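Local coordinates for protein cytosol aminopeptidase (Staphylococcus aureus subsp. aureus, PDB 3KZW) that probably hydrolyses peptides from their amino end, releasing N-terminal residues such as leucine as a metal-dependent, hexameric cytosol aminopeptidase, at residues A[110-115]-A[148-153]; A[368-373]-A[466-471]. All blocks are in the same frame, centred on the assembly; numbering follows the deposited sequence.

Contact 1. Residues A[110-115]-A[148-153]; sequences DMLKIW and LMACGI
Trp115 N donates to Met111 O at 3.0 Å, a helical bond joining two residues that both press on Ala150, and the next carbonyl, Leu112 O, accepts a hydrogen bond from Gln154 NE2 of helix 144-157. The largest share of the contact comes from Trp115, whose indole lies over Cys151. The CB of Cys151 sits over the five-membered ring, 3.7 Å from its centroid, as a CH-pi contact. With chi1 at -172°, SG swings opposite the backbone N and runs on over the six-membered ring on the same face, 3.5 Å from its centroid and only 7° off the normal, a sulfur-aromatic contact. The backbone joins in: Cys151 N also lies over this face, 3.4 Å from Trp115 CD1. The bicyclic ring is thus followed along its length by one residue, while the Phe137 ring also stacks on it. Ala150 fills the space between the helices with its methyl, which meets Trp115 CD1 at 3.7 Å obliquely, Met111 CB at 4.0 Å and Leu112 CD2 at 4.2 Å. Met111 touches with its CB alone, and its extended chain leads away. With the small Ala150 side chain between them, the axes pass 8.9 Å apart, crossing at -45°. Helices 108-124 and 144-157 follow successive strands of the N-terminal domain, so this is the packing of two beta-alpha-beta crossover helices on one side of its mixed sheet.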
ATOM      1  N   ASP A 110     -40.702  -7.750  12.622  1.00  2.67           N
ATOM      2  CA  ASP A 110     -41.682  -8.249  11.658  1.00  2.63           C
ATOM      3  C   ASP A 110     -42.731  -7.188  11.333  1.00  2.64           C
ATOM      4  O   ASP A 110     -43.060  -6.983  10.167  1.00  2.64           O
ATOM      5  CB  ASP A 110     -42.357  -9.530  12.168  1.00  2.62           C
ATOM      6  CG  ASP A 110     -41.409 -10.728  12.212  1.00  2.71           C
ATOM      7  OD1 ASP A 110     -40.457 -10.784  11.403  1.00  2.70           O
ATOM      8  OD2 ASP A 110     -41.627 -11.627  13.057  1.00  2.73           O
ATOM      9  N   MET A 111     -43.233  -6.506  12.365  1.00  2.65           N
ATOM     10  CA  MET A 111     -44.220  -5.431  12.200  1.00  2.65           C
ATOM     11  C   MET A 111     -43.673  -4.286  11.346  1.00  2.65           C
ATOM     12  O   MET A 111     -44.389  -3.739  10.507  1.00  2.66           O
ATOM     13  CB  MET A 111     -44.690  -4.891  13.558  1.00  2.71           C
ATOM     14  CG  MET A 111     -45.521  -5.855  14.400  1.00  2.80           C
ATOM     15  SD  MET A 111     -45.825  -5.199  16.069  1.00  3.95           S
ATOM     16  CE  MET A 111     -46.273  -6.686  16.995  1.00  2.84           C
ATOM     17  N   LEU A 112     -42.405  -3.933  11.561  1.00  2.69           N
ATOM     18  CA  LEU A 112     -41.734  -2.903  10.760  1.00  2.64           C
ATOM     19  C   LEU A 112     -41.574  -3.339   9.303  1.00  2.61           C
ATOM     20  O   LEU A 112     -41.710  -2.531   8.386  1.00  2.55           O
ATOM     21  CB  LEU A 112     -40.369  -2.547  11.356  1.00  2.59           C
ATOM     22  CG  LEU A 112     -40.311  -1.839  12.711  1.00  2.62           C
ATOM     23  CD1 LEU A 112     -38.868  -1.677  13.149  1.00  2.58           C
ATOM     24  CD2 LEU A 112     -41.007  -0.485  12.675  1.00  2.65           C
ATOM     25  N   LYS A 113     -41.288  -4.622   9.111  1.00  2.62           N
ATOM     26  CA  LYS A 113     -41.158  -5.208   7.782  1.00  2.63           C
ATOM     27  C   LYS A 113     -42.512  -5.266   7.068  1.00  2.64           C
ATOM     28  O   LYS A 113     -42.589  -5.026   5.864  1.00  2.61           O
ATOM     29  CB  LYS A 113     -40.535  -6.605   7.880  1.00  2.63           C
ATOM     30  CG  LYS A 113     -40.030  -7.167   6.556  1.00  2.72           C
ATOM     31  CD  LYS A 113     -39.443  -8.565   6.712  1.00  2.76           C
ATOM     32  CE  LYS A 113     -38.031  -8.535   7.288  1.00  2.81           C
ATOM     33  NZ  LYS A 113     -37.494  -9.909   7.505  1.00  2.83           N
ATOM     34  N   ILE A 114     -43.568  -5.580   7.823  1.00  2.67           N
ATOM     35  CA  ILE A 114     -44.930  -5.672   7.290  1.00  2.61           C
ATOM     36  C   ILE A 114     -45.438  -4.309   6.817  1.00  2.60           C
ATOM     37  O   ILE A 114     -45.807  -4.159   5.653  1.00  2.61           O
ATOM     38  CB  ILE A 114     -45.920  -6.298   8.320  1.00  2.63           C
ATOM     39  CG1 ILE A 114     -45.625  -7.787   8.514  1.00  2.63           C
ATOM     40  CG2 ILE A 114     -47.370  -6.116   7.874  1.00  2.59           C
ATOM     41  CD1 ILE A 114     -46.120  -8.349   9.835  1.00  2.61           C
ATOM     42  N   TRP A 115     -45.448  -3.326   7.717  1.00  2.61           N
ATOM     43  CA  TRP A 115     -45.908  -1.974   7.385  1.00  2.63           C
ATOM     44  C   TRP A 115     -44.981  -1.300   6.375  1.00  2.66           C
ATOM     45  O   TRP A 115     -45.439  -0.584   5.482  1.00  2.63           O
ATOM     46  CB  TRP A 115     -46.034  -1.104   8.640  1.00  2.60           C
ATOM     47  CG  TRP A 115     -47.131  -1.514   9.580  1.00  2.68           C
ATOM     48  CD1 TRP A 115     -46.986  -1.954  10.867  1.00  2.65           C
ATOM     49  CD2 TRP A 115     -48.541  -1.513   9.313  1.00  2.72           C
ATOM     50  NE1 TRP A 115     -48.215  -2.231  11.415  1.00  2.61           N
ATOM     51  CE2 TRP A 115     -49.186  -1.971  10.485  1.00  2.66           C
ATOM     52  CE3 TRP A 115     -49.321  -1.175   8.198  1.00  2.67           C
ATOM     53  CZ2 TRP A 115     -50.578  -2.097  10.574  1.00  2.68           C
ATOM     54  CZ3 TRP A 115     -50.705  -1.303   8.286  1.00  2.66           C
ATOM     55  CH2 TRP A 115     -51.316  -1.760   9.468  1.00  2.71           C
ATOM     56  N   LEU A 148     -49.994  -0.300  15.997  1.00  2.68           N
ATOM     57  CA  LEU A 148     -50.341   1.042  15.522  1.00  2.66           C
ATOM     58  C   LEU A 148     -49.159   2.009  15.550  1.00  2.66           C
ATOM     59  O   LEU A 148     -49.094   2.932  14.739  1.00  2.64           O
ATOM     60  CB  LEU A 148     -51.519   1.612  16.323  1.00  2.68           C
ATOM     61  CG  LEU A 148     -52.850   0.845  16.320  1.00  2.66           C
ATOM     62  CD1 LEU A 148     -53.851   1.515  17.247  1.00  2.65           C
ATOM     63  CD2 LEU A 148     -53.431   0.705  14.917  1.00  2.66           C
ATOM     64  N   MET A 149     -48.236   1.795  16.487  1.00  2.68           N
ATOM     65  CA  MET A 149     -46.996   2.566  16.565  1.00  2.66           C
ATOM     66  C   MET A 149     -46.152   2.309  15.320  1.00  2.63           C
ATOM     67  O   MET A 149     -45.727   3.248  14.649  1.00  2.62           O
ATOM     68  CB  MET A 149     -46.205   2.180  17.817  1.00  2.70           C
ATOM     69  CG  MET A 149     -45.090   3.151  18.202  1.00  2.83           C
ATOM     70  SD  MET A 149     -45.693   4.675  18.971  1.00  3.42           S
ATOM     71  CE  MET A 149     -46.493   4.045  20.455  1.00  2.73           C
ATOM     72  N   ALA A 150     -45.925   1.029  15.023  1.00  2.60           N
ATOM     73  CA  ALA A 150     -45.169   0.606  13.851  1.00  2.61           C
ATOM     74  C   ALA A 150     -45.812   1.118  12.566  1.00  2.63           C
ATOM     75  O   ALA A 150     -45.117   1.573  11.657  1.00  2.63           O
ATOM     76  CB  ALA A 150     -45.046  -0.910  13.822  1.00  2.63           C
ATOM     77  N   CYS A 151     -47.141   1.048  12.510  1.00  2.66           N
ATOM     78  CA  CYS A 151     -47.922   1.567  11.389  1.00  2.62           C
ATOM     79  C   CYS A 151     -47.651   3.054  11.161  1.00  2.64           C
ATOM     80  O   CYS A 151     -47.414   3.481  10.028  1.00  2.62           O
ATOM     81  CB  CYS A 151     -49.415   1.329  11.630  1.00  2.63           C
ATOM     82  SG  CYS A 151     -50.484   1.721  10.228  1.00  2.51           S
ATOM     83  N   GLY A 152     -47.674   3.829  12.243  1.00  2.62           N
ATOM     84  CA  GLY A 152     -47.425   5.269  12.189  1.00  2.62           C
ATOM     85  C   GLY A 152     -46.016   5.641  11.753  1.00  2.67           C
ATOM     86  O   GLY A 152     -45.840   6.516  10.901  1.00  2.64           O
ATOM     87  N   ILE A 153     -45.017   4.980  12.339  1.00  2.66           N
ATOM     88  CA  ILE A 153     -43.609   5.250  12.029  1.00  2.66           C
ATOM     89  C   ILE A 153     -43.289   4.933  10.570  1.00  2.66           C
ATOM     90  O   ILE A 153     -42.740   5.773   9.852  1.00  2.65           O
ATOM     91  CB  ILE A 153     -42.639   4.473  12.969  1.00  2.66           C
ATOM     92  CG1 ILE A 153     -42.833   4.905  14.427  1.00  2.73           C
ATOM     93  CG2 ILE A 153     -41.181   4.693  12.552  1.00  2.67           C
ATOM     94  CD1 ILE A 153     -42.229   3.954  15.452  1.00  2.75           C
TER

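Contact 2. Residues A[368-373]-A[466-471]; sequences GRLVLA and ASFVTH. With NA (sodium ion), chain R.
The Phe468 ring points an edge at the backbone of helix 368-380: Arg369 O lies near the ring plane, 3.5 Å from Phe468 CE1, and also accepts Ala373 N as a helical bond. Around the same ring, Leu370 CD2 approaches Phe468 CZ and Ala373 CB approaches Phe468 CE1 obliquely, both at 4.1 Å. Arg369 crosses it at about a right angle, its CB 3.7 Å from Phe468 CD1, with guanidinium and ring planes 53° apart. A chi1 of 63° sets Arg369 CG between its backbone N and carbonyl carbon, alongside the ring, and the bend at chi3 takes the charged end away. Val469 fills the next space, its CG2 3.9 Å from both Arg369 CB and Leu372 CD1. Beyond the interface, Ala466 O is gripped from opposite faces of its plane by Thr470 N and Thr470 OG1, the latter at 2.7 Å. Thr470 O binds the sodium ion at 2.5 Å, a site completed by Gly474 O and two waters. The helices run nearly parallel, 17° apart, and precede the neighbouring parallel strands 386-391 and 478-482, on which Leu372 and Val469 rest, while helix 248-254 covers Leu370 and Ala373.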
ATOM      1  N   GLY A 368     -13.571  14.502  15.844  1.00  2.73           N
ATOM      2  CA  GLY A 368     -14.856  14.337  16.511  1.00  2.67           C
ATOM      3  C   GLY A 368     -14.759  14.429  18.018  1.00  2.67           C
ATOM      4  O   GLY A 368     -15.521  15.159  18.650  1.00  2.71           O
ATOM      5  N   ARG A 369     -13.813  13.691  18.592  1.00  2.64           N
ATOM      6  CA  ARG A 369     -13.599  13.686  20.038  1.00  2.62           C
ATOM      7  C   ARG A 369     -13.207  15.066  20.576  1.00  2.67           C
ATOM      8  O   ARG A 369     -13.468  15.384  21.737  1.00  2.69           O
ATOM      9  CB  ARG A 369     -12.560  12.628  20.432  1.00  2.61           C
ATOM     10  CG  ARG A 369     -11.160  12.855  19.867  1.00  2.62           C
ATOM     11  CD  ARG A 369     -10.328  11.586  19.908  1.00  2.60           C
ATOM     12  NE  ARG A 369     -10.684  10.658  18.834  1.00  2.59           N
ATOM     13  CZ  ARG A 369     -10.067   9.505  18.593  1.00  2.61           C
ATOM     14  NH1 ARG A 369      -9.048   9.112  19.348  1.00  2.64           N
ATOM     15  NH2 ARG A 369     -10.469   8.737  17.592  1.00  2.54           N
ATOM     16  N   LEU A 370     -12.589  15.880  19.721  1.00  2.72           N
ATOM     17  CA  LEU A 370     -12.176  17.232  20.094  1.00  2.68           C
ATOM     18  C   LEU A 370     -13.370  18.169  20.252  1.00  2.69           C
ATOM     19  O   LEU A 370     -13.481  18.861  21.264  1.00  2.74           O
ATOM     20  CB  LEU A 370     -11.178  17.802  19.081  1.00  2.67           C
ATOM     21  CG  LEU A 370      -9.803  17.130  18.975  1.00  2.68           C
ATOM     22  CD1 LEU A 370      -9.066  17.630  17.745  1.00  2.62           C
ATOM     23  CD2 LEU A 370      -8.960  17.343  20.231  1.00  2.56           C
ATOM     24  N   VAL A 371     -14.262  18.181  19.263  1.00  2.63           N
ATOM     25  CA  VAL A 371     -15.443  19.043  19.322  1.00  2.63           C
ATOM     26  C   VAL A 371     -16.447  18.574  20.377  1.00  2.68           C
ATOM     27  O   VAL A 371     -17.135  19.394  20.987  1.00  2.73           O
ATOM     28  CB  VAL A 371     -16.131  19.236  17.937  1.00  2.65           C
ATOM     29  CG1 VAL A 371     -15.154  19.831  16.930  1.00  2.61           C
ATOM     30  CG2 VAL A 371     -16.736  17.937  17.409  1.00  2.64           C
ATOM     31  N   LEU A 372     -16.514  17.260  20.595  1.00  2.68           N
ATOM     32  CA  LEU A 372     -17.374  16.685  21.624  1.00  2.65           C
ATOM     33  C   LEU A 372     -16.885  17.068  23.013  1.00  2.70           C
ATOM     34  O   LEU A 372     -17.690  17.338  23.902  1.00  2.78           O
ATOM     35  CB  LEU A 372     -17.442  15.160  21.497  1.00  2.64           C
ATOM     36  CG  LEU A 372     -18.292  14.557  20.375  1.00  2.65           C
ATOM     37  CD1 LEU A 372     -17.927  13.098  20.171  1.00  2.64           C
ATOM     38  CD2 LEU A 372     -19.788  14.709  20.648  1.00  2.61           C
ATOM     39  N   ALA A 373     -15.566  17.095  23.186  1.00  2.69           N
ATOM     40  CA  ALA A 373     -14.946  17.456  24.459  1.00  2.66           C
ATOM     41  C   ALA A 373     -15.394  18.835  24.948  1.00  2.69           C
ATOM     42  O   ALA A 373     -15.772  18.992  26.111  1.00  2.70           O
ATOM     43  CB  ALA A 373     -13.436  17.395  24.342  1.00  2.66           C
ATOM     44  N   ALA A 466     -13.664   7.010  23.347  1.00  2.66           N
ATOM     45  CA  ALA A 466     -14.708   7.073  24.365  1.00  2.69           C
ATOM     46  C   ALA A 466     -14.163   7.622  25.681  1.00  2.68           C
ATOM     47  O   ALA A 466     -14.801   8.455  26.328  1.00  2.63           O
ATOM     48  CB  ALA A 466     -15.319   5.699  24.573  1.00  2.67           C
ATOM     49  N   SER A 467     -12.977   7.150  26.059  1.00  2.69           N
ATOM     50  CA  SER A 467     -12.289   7.618  27.258  1.00  2.65           C
ATOM     51  C   SER A 467     -11.990   9.111  27.174  1.00  2.66           C
ATOM     52  O   SER A 467     -12.117   9.832  28.163  1.00  2.72           O
ATOM     53  CB  SER A 467     -10.987   6.841  27.460  1.00  2.63           C
ATOM     54  OG  SER A 467     -10.310   7.268  28.629  1.00  2.74           O
ATOM     55  N   PHE A 468     -11.601   9.565  25.986  1.00  2.65           N
ATOM     56  CA  PHE A 468     -11.295  10.973  25.751  1.00  2.63           C
ATOM     57  C   PHE A 468     -12.530  11.856  25.924  1.00  2.64           C
ATOM     58  O   PHE A 468     -12.473  12.878  26.608  1.00  2.66           O
ATOM     59  CB  PHE A 468     -10.686  11.167  24.361  1.00  2.55           C
ATOM     60  CG  PHE A 468     -10.133  12.545  24.125  1.00  2.54           C
ATOM     61  CD1 PHE A 468     -10.942  13.561  23.629  1.00  2.60           C
ATOM     62  CD2 PHE A 468      -8.797  12.825  24.389  1.00  2.60           C
ATOM     63  CE1 PHE A 468     -10.433  14.840  23.405  1.00  2.59           C
ATOM     64  CE2 PHE A 468      -8.277  14.097  24.167  1.00  2.58           C
ATOM     65  CZ  PHE A 468      -9.097  15.107  23.676  1.00  2.57           C
ATOM     66  N   VAL A 469     -13.639  11.451  25.309  1.00  2.67           N
ATOM     67  CA  VAL A 469     -14.894  12.199  25.375  1.00  2.65           C
ATOM     68  C   VAL A 469     -15.489  12.208  26.790  1.00  2.68           C
ATOM     69  O   VAL A 469     -15.867  13.267  27.294  1.00  2.70           O
ATOM     70  CB  VAL A 469     -15.923  11.671  24.342  1.00  2.66           C
ATOM     71  CG1 VAL A 469     -17.274  12.355  24.505  1.00  2.67           C
ATOM     72  CG2 VAL A 469     -15.400  11.873  22.928  1.00  2.62           C
ATOM     73  N   THR A 470     -15.542  11.038  27.431  1.00  2.68           N
ATOM     74  CA  THR A 470     -16.175  10.898  28.751  1.00  2.68           C
ATOM     75  C   THR A 470     -15.364  11.520  29.883  1.00  2.70           C
ATOM     76  O   THR A 470     -15.862  11.661  31.004  1.00  2.82           O
ATOM     77  CB  THR A 470     -16.489   9.429  29.098  1.00  2.66           C
ATOM     78  OG1 THR A 470     -15.300   8.641  28.968  1.00  2.76           O
ATOM     79  CG2 THR A 470     -17.573   8.876  28.176  1.00  2.67           C
ATOM     80  N   HIS A 471     -14.117  11.884  29.589  1.00  2.70           N
ATOM     81  CA  HIS A 471     -13.244  12.559  30.549  1.00  2.64           C
ATOM     82  C   HIS A 471     -13.798  13.926  30.938  1.00  2.64           C
ATOM     83  O   HIS A 471     -13.666  14.351  32.080  1.00  2.74           O
ATOM     84  CB  HIS A 471     -11.837  12.708  29.965  1.00  2.66           C
ATOM     85  CG  HIS A 471     -10.917  13.562  30.787  1.00  2.70           C
ATOM     86  ND1 HIS A 471     -10.237  13.082  31.887  1.00  2.64           N
ATOM     87  CD2 HIS A 471     -10.552  14.861  30.659  1.00  2.64           C
ATOM     88  CE1 HIS A 471      -9.500  14.050  32.403  1.00  2.62           C
ATOM     89  NE2 HIS A 471      -9.674  15.139  31.677  1.00  2.57           N
TER
HETATM   90 NA    NA R 497     -16.200  10.829  33.285  1.00 29.39          NA
HETATM   91  O   HOH W   1     -13.914  11.048  33.951  1.00  9.13           O
HETATM   92  O   HOH W   2     -18.476  10.837  33.629  1.00  2.00           O

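In the fold
Contact 1 belongs to the N-terminal domain and contact 2 to the catalytic domain; their centres are 36 Å apart, with nearest atoms about 25 Å apart, on opposite sides of the chain's centre. Contact 1 is complete in the sequence before contact 2 begins. The helices of contact 1 connect strands of the N-terminal sheet, whereas those of contact 2 pack directly on strands of the catalytic sheet. No other subunit of the hexamer touches either pair. Contact 2 has the closer tie to catalysis: residues 368-370 end the NTDAEGRL signature of this family, which in relatives supplies metal ligands of the active site. Its sodium ion is bound by Thr470 O and Gly474 O.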